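Local atomic coordinates of probable acrylyl-CoA reductase AcuI (Escherichia coli, PDB entry 1O89), a protein that probably catalyses the NADPH-dependent reduction of acrylyl-CoA to propanoyl-CoA and works as a homodimer. Residues L22-Q30 against A36-E48. Numbering follows the deposited sequence.
Sequences LQALLLEQQ and ASVQTLDESRLPE
Leu22, Ala24 and Leu26 face Leu41, Gln39 and Ser37 in an antiparallel beta hairpin at the N-terminal end of the modelled chain, built from strands 23-28 and 35-40 and lying away from the NADP(+) site. Three reciprocal pairs of backbone bonds satisfy the amides and carbonyls of these six residues. The Leu22-Leu41 pair carries this ladder one step past the end of strand 35-40, with Leu41 N 2.8 Å from Leu22 O. At the other end Leu26 N reaches Ser37 O in a nearly straight bond of 3.0 Å, while the return bond from Ser37 N to Leu26 O stretches to 3.3 Å. The other edge of strand 23-28 is also used, through backbone bonds of Gln23 with Glu121, Leu25 with Leu119 and Leu27 with Met80.

Beside Leu26, the side-chain amide of Gln39 bridges Ser37 and Glu28. Its chain runs out straight beyond CG (chi2 170°), which carries the amide across to the Glu28 carboxylate. NE2 of Gln39 donates in the amide plane to Ser37 OG (3.0 Å) and also, at 3.3 Å, to Glu28 OE1, which it meets from above the carboxylate plane. The amide also lies against Leu26, with OE1 of Gln39 3.6 Å from CD2 of Leu26. A leucine in place of Gln39 would probably leave Glu28 OE1 and Ser37 OG without this shared donor. Farther along, Leu41 CD1 touches both Ala24 CB and Leu26 CD1.

On the face bearing Leu25, Leu27, Ala36 and Val38, Leu25 CD1 meets Val38 CG2, and Ile68 of helix 62-69 packs on Leu25, Leu27 and Ala36. Beyond the hairpin, Asp42 forms an Asx turn in which OD1 takes the amide of Ser44 on its anti lone pair and the hydroxyl OG of Ser44 from above the carboxylate plane, at 2.9 Å.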
loop_
_atom_site.group_PDB
_atom_site.type_symbol
_atom_site.label_atom_id
_atom_site.label_comp_id
_atom_site.label_asym_id
_atom_site.label_seq_id
_atom_site.Cartn_x
_atom_site.Cartn_y
_atom_site.Cartn_z
ATOM N N LEU A 22 13.318 -14.948 -41.191
ATOM C CA LEU A 22 13.942 -14.588 -39.875
ATOM C C LEU A 22 14.285 -15.808 -38.997
ATOM O O LEU A 22 13.494 -16.741 -38.871
ATOM C CB LEU A 22 13.033 -13.632 -39.092
ATOM C CG LEU A 22 11.668 -14.203 -38.685
ATOM C CD1 LEU A 22 11.574 -14.341 -37.193
ATOM C CD2 LEU A 22 10.522 -13.358 -39.229
ATOM N N GLN A 23 15.470 -15.786 -38.393
ATOM C CA GLN A 23 15.877 -16.795 -37.426
ATOM C C GLN A 23 15.249 -16.493 -36.073
ATOM O O GLN A 23 15.121 -15.345 -35.675
ATOM C CB GLN A 23 17.403 -16.826 -37.268
ATOM C CG GLN A 23 18.164 -17.175 -38.524
ATOM C CD GLN A 23 18.397 -18.676 -38.689
ATOM O OE1 GLN A 23 19.311 -19.244 -38.073
ATOM N NE2 GLN A 23 17.584 -19.313 -39.528
ATOM N N ALA A 24 14.903 -17.545 -35.349
ATOM C CA ALA A 24 14.222 -17.411 -34.069
ATOM C C ALA A 24 14.369 -18.686 -33.261
ATOM O O ALA A 24 14.318 -19.784 -33.821
ATOM C CB ALA A 24 12.764 -17.126 -34.305
ATOM N N LEU A 25 14.568 -18.546 -31.953
ATOM C CA LEU A 25 14.411 -19.669 -31.043
ATOM C C LEU A 25 12.912 -19.857 -30.801
ATOM O O LEU A 25 12.267 -18.989 -30.230
ATOM C CB LEU A 25 15.144 -19.437 -29.723
ATOM C CG LEU A 25 15.161 -20.664 -28.791
ATOM C CD1 LEU A 25 16.251 -21.626 -29.197
ATOM C CD2 LEU A 25 15.326 -20.254 -27.332
ATOM N N LEU A 26 12.385 -20.986 -31.269
ATOM C CA LEU A 26 10.972 -21.332 -31.165
ATOM C C LEU A 26 10.755 -22.448 -30.134
ATOM O O LEU A 26 11.414 -23.482 -30.167
ATOM C CB LEU A 26 10.435 -21.774 -32.538
ATOM C CG LEU A 26 8.911 -21.790 -32.747
ATOM C CD1 LEU A 26 8.362 -20.379 -32.792
ATOM C CD2 LEU A 26 8.519 -22.543 -34.025
ATOM N N LEU A 27 9.825 -22.209 -29.214
ATOM C CA LEU A 27 9.424 -23.201 -28.233
ATOM C C LEU A 27 8.163 -23.881 -28.730
ATOM O O LEU A 27 7.214 -23.217 -29.119
ATOM C CB LEU A 27 9.166 -22.541 -26.877
ATOM C CG LEU A 27 10.329 -21.741 -26.282
ATOM C CD1 LEU A 27 10.042 -21.347 -24.825
ATOM C CD2 LEU A 27 11.638 -22.516 -26.396
ATOM N N GLU A 28 8.175 -25.207 -28.737
ATOM C CA GLU A 28 7.025 -26.012 -29.148
ATOM C C GLU A 28 6.755 -27.059 -28.077
ATOM O O GLU A 28 7.691 -27.543 -27.442
ATOM C CB GLU A 28 7.322 -26.706 -30.478
ATOM C CG GLU A 28 7.382 -25.764 -31.667
ATOM C CD GLU A 28 7.891 -26.431 -32.935
ATOM O OE1 GLU A 28 9.094 -26.777 -33.008
ATOM O OE2 GLU A 28 7.084 -26.603 -33.867
ATOM N N GLN A 29 5.489 -27.408 -27.865
ATOM C CA GLN A 29 5.150 -28.499 -26.956
ATOM C C GLN A 29 4.901 -29.747 -27.793
ATOM O O GLN A 29 3.840 -29.873 -28.413
ATOM C CB GLN A 29 3.912 -28.165 -26.107
ATOM C CG GLN A 29 4.235 -27.687 -24.690
ATOM C CD GLN A 29 3.038 -27.726 -23.741
ATOM O OE1 GLN A 29 3.071 -27.111 -22.670
ATOM N NE2 GLN A 29 1.992 -28.442 -24.123
ATOM N N GLN A 30 5.884 -30.653 -27.816
ATOM C CA GLN A 30 5.803 -31.894 -28.598
ATOM C C GLN A 30 5.961 -33.120 -27.702
ATOM O O GLN A 30 6.927 -33.218 -26.927
ATOM C CB GLN A 30 6.869 -31.897 -29.696
ATOM N N ALA A 36 12.995 -26.750 -27.637
ATOM C CA ALA A 36 13.525 -25.433 -27.987
ATOM C C ALA A 36 14.584 -25.602 -29.081
ATOM O O ALA A 36 15.594 -26.278 -28.879
ATOM C CB ALA A 36 14.129 -24.771 -26.762
ATOM N N SER A 37 14.333 -25.007 -30.243
ATOM C CA SER A 37 15.239 -25.112 -31.386
ATOM C C SER A 37 15.240 -23.834 -32.225
ATOM O O SER A 37 14.243 -23.118 -32.283
ATOM C CB SER A 37 14.849 -26.304 -32.260
ATOM O OG SER A 37 13.672 -26.037 -32.999
ATOM N N VAL A 38 16.360 -23.560 -32.883
ATOM C CA VAL A 38 16.463 -22.400 -33.761
ATOM C C VAL A 38 15.875 -22.765 -35.126
ATOM O O VAL A 38 16.194 -23.802 -35.696
ATOM C CB VAL A 38 17.927 -21.897 -33.877
ATOM C CG1 VAL A 38 18.075 -20.843 -34.985
ATOM C CG2 VAL A 38 18.374 -21.326 -32.545
ATOM N N GLN A 39 15.012 -21.899 -35.636
ATOM C CA GLN A 39 14.266 -22.161 -36.859
ATOM C C GLN A 39 14.190 -20.916 -37.734
ATOM O O GLN A 39 14.306 -19.787 -37.252
ATOM C CB GLN A 39 12.855 -22.639 -36.516
ATOM C CG GLN A 39 12.726 -24.143 -36.441
ATOM C CD GLN A 39 11.388 -24.585 -35.876
ATOM O OE1 GLN A 39 10.348 -24.452 -36.536
ATOM N NE2 GLN A 39 11.407 -25.114 -34.655
ATOM N N THR A 40 13.998 -21.142 -39.028
ATOM C CA THR A 40 13.774 -20.070 -39.991
ATOM C C THR A 40 12.269 -19.930 -40.151
ATOM O O THR A 40 11.576 -20.904 -40.422
ATOM C CB THR A 40 14.465 -20.412 -41.327
ATOM O OG1 THR A 40 15.838 -20.014 -41.264
ATOM C CG2 THR A 40 13.896 -19.597 -42.491
ATOM N N LEU A 41 11.763 -18.716 -39.966
ATOM C CA LEU A 41 10.326 -18.465 -39.948
ATOM C C LEU A 41 9.971 -17.386 -40.956
ATOM O O LEU A 41 10.665 -16.375 -41.058
ATOM C CB LEU A 41 9.891 -18.015 -38.552
ATOM C CG LEU A 41 10.078 -19.024 -37.419
ATOM C CD1 LEU A 41 9.726 -18.379 -36.097
ATOM C CD2 LEU A 41 9.232 -20.253 -37.654
ATOM N N ASP A 42 8.876 -17.591 -41.681
ATOM C CA ASP A 42 8.418 -16.612 -42.654
ATOM C C ASP A 42 7.884 -15.365 -41.944
ATOM O O ASP A 42 7.230 -15.459 -40.899
ATOM C CB ASP A 42 7.342 -17.229 -43.553
ATOM C CG ASP A 42 7.143 -16.457 -44.844
ATOM O OD1 ASP A 42 6.499 -15.387 -44.799
ATOM O OD2 ASP A 42 7.587 -16.837 -45.948
ATOM N N GLU A 43 8.179 -14.202 -42.513
ATOM C CA GLU A 43 7.694 -12.918 -41.997
ATOM C C GLU A 43 6.175 -12.877 -41.771
ATOM O O GLU A 43 5.694 -12.167 -40.889
ATOM C CB GLU A 43 8.070 -11.777 -42.954
ATOM C CG GLU A 43 9.086 -10.799 -42.391
ATOM C CD GLU A 43 9.831 -10.058 -43.484
ATOM O OE1 GLU A 43 9.165 -9.499 -44.389
ATOM O OE2 GLU A 43 11.084 -10.043 -43.442
ATOM N N SER A 44 5.429 -13.619 -42.585
ATOM C CA SER A 44 3.975 -13.636 -42.493
ATOM C C SER A 44 3.450 -14.259 -41.196
ATOM O O SER A 44 2.305 -14.029 -40.823
ATOM C CB SER A 44 3.372 -14.352 -43.710
ATOM O OG SER A 44 3.789 -15.702 -43.784
ATOM N N ARG A 45 4.285 -15.036 -40.513
ATOM C CA ARG A 45 3.871 -15.751 -39.311
ATOM C C ARG A 45 3.967 -14.886 -38.055
ATOM O O ARG A 45 3.444 -15.265 -37.014
ATOM C CB ARG A 45 4.687 -17.041 -39.144
ATOM C CG ARG A 45 4.165 -18.215 -39.999
ATOM C CD ARG A 45 4.825 -19.566 -39.692
ATOM N NE ARG A 45 4.413 -20.124 -38.397
ATOM C CZ ARG A 45 5.103 -21.027 -37.692
ATOM N NH1 ARG A 45 6.264 -21.507 -38.133
ATOM N NH2 ARG A 45 4.632 -21.457 -36.527
ATOM N N LEU A 46 4.632 -13.733 -38.156
ATOM C CA LEU A 46 4.753 -12.806 -37.036
ATOM C C LEU A 46 3.368 -12.403 -36.545
ATOM O O LEU A 46 2.450 -12.324 -37.346
ATOM C CB LEU A 46 5.546 -11.561 -37.446
ATOM C CG LEU A 46 7.066 -11.732 -37.591
ATOM C CD1 LEU A 46 7.693 -10.437 -38.084
ATOM C CD2 LEU A 46 7.730 -12.177 -36.301
ATOM N N PRO A 47 3.206 -12.153 -35.246
ATOM C CA PRO A 47 1.896 -11.786 -34.689
ATOM C C PRO A 47 1.492 -10.375 -35.098
ATOM O O PRO A 47 2.345 -9.611 -35.560
ATOM C CB PRO A 47 2.131 -11.844 -33.177
ATOM C CG PRO A 47 3.548 -11.507 -33.033
ATOM C CD PRO A 47 4.245 -12.167 -34.201
ATOM N N GLU A 48 0.209 -10.056 -34.924
ATOM C CA GLU A 48 -0.335 -8.749 -35.288
ATOM C C GLU A 48 0.374 -7.629 -34.517
ATOM O O GLU A 48 0.693 -7.773 -33.336
ATOM C CB GLU A 48 -1.851 -8.692 -35.036
ATOM C CG GLU A 48 -2.668 -9.473 -36.055
ATOM C CD GLU A 48 -4.171 -9.247 -35.939
ATOM O OE1 GLU A 48 -4.604 -8.077 -35.759
ATOM O OE2 GLU A 48 -4.932 -10.245 -36.051
#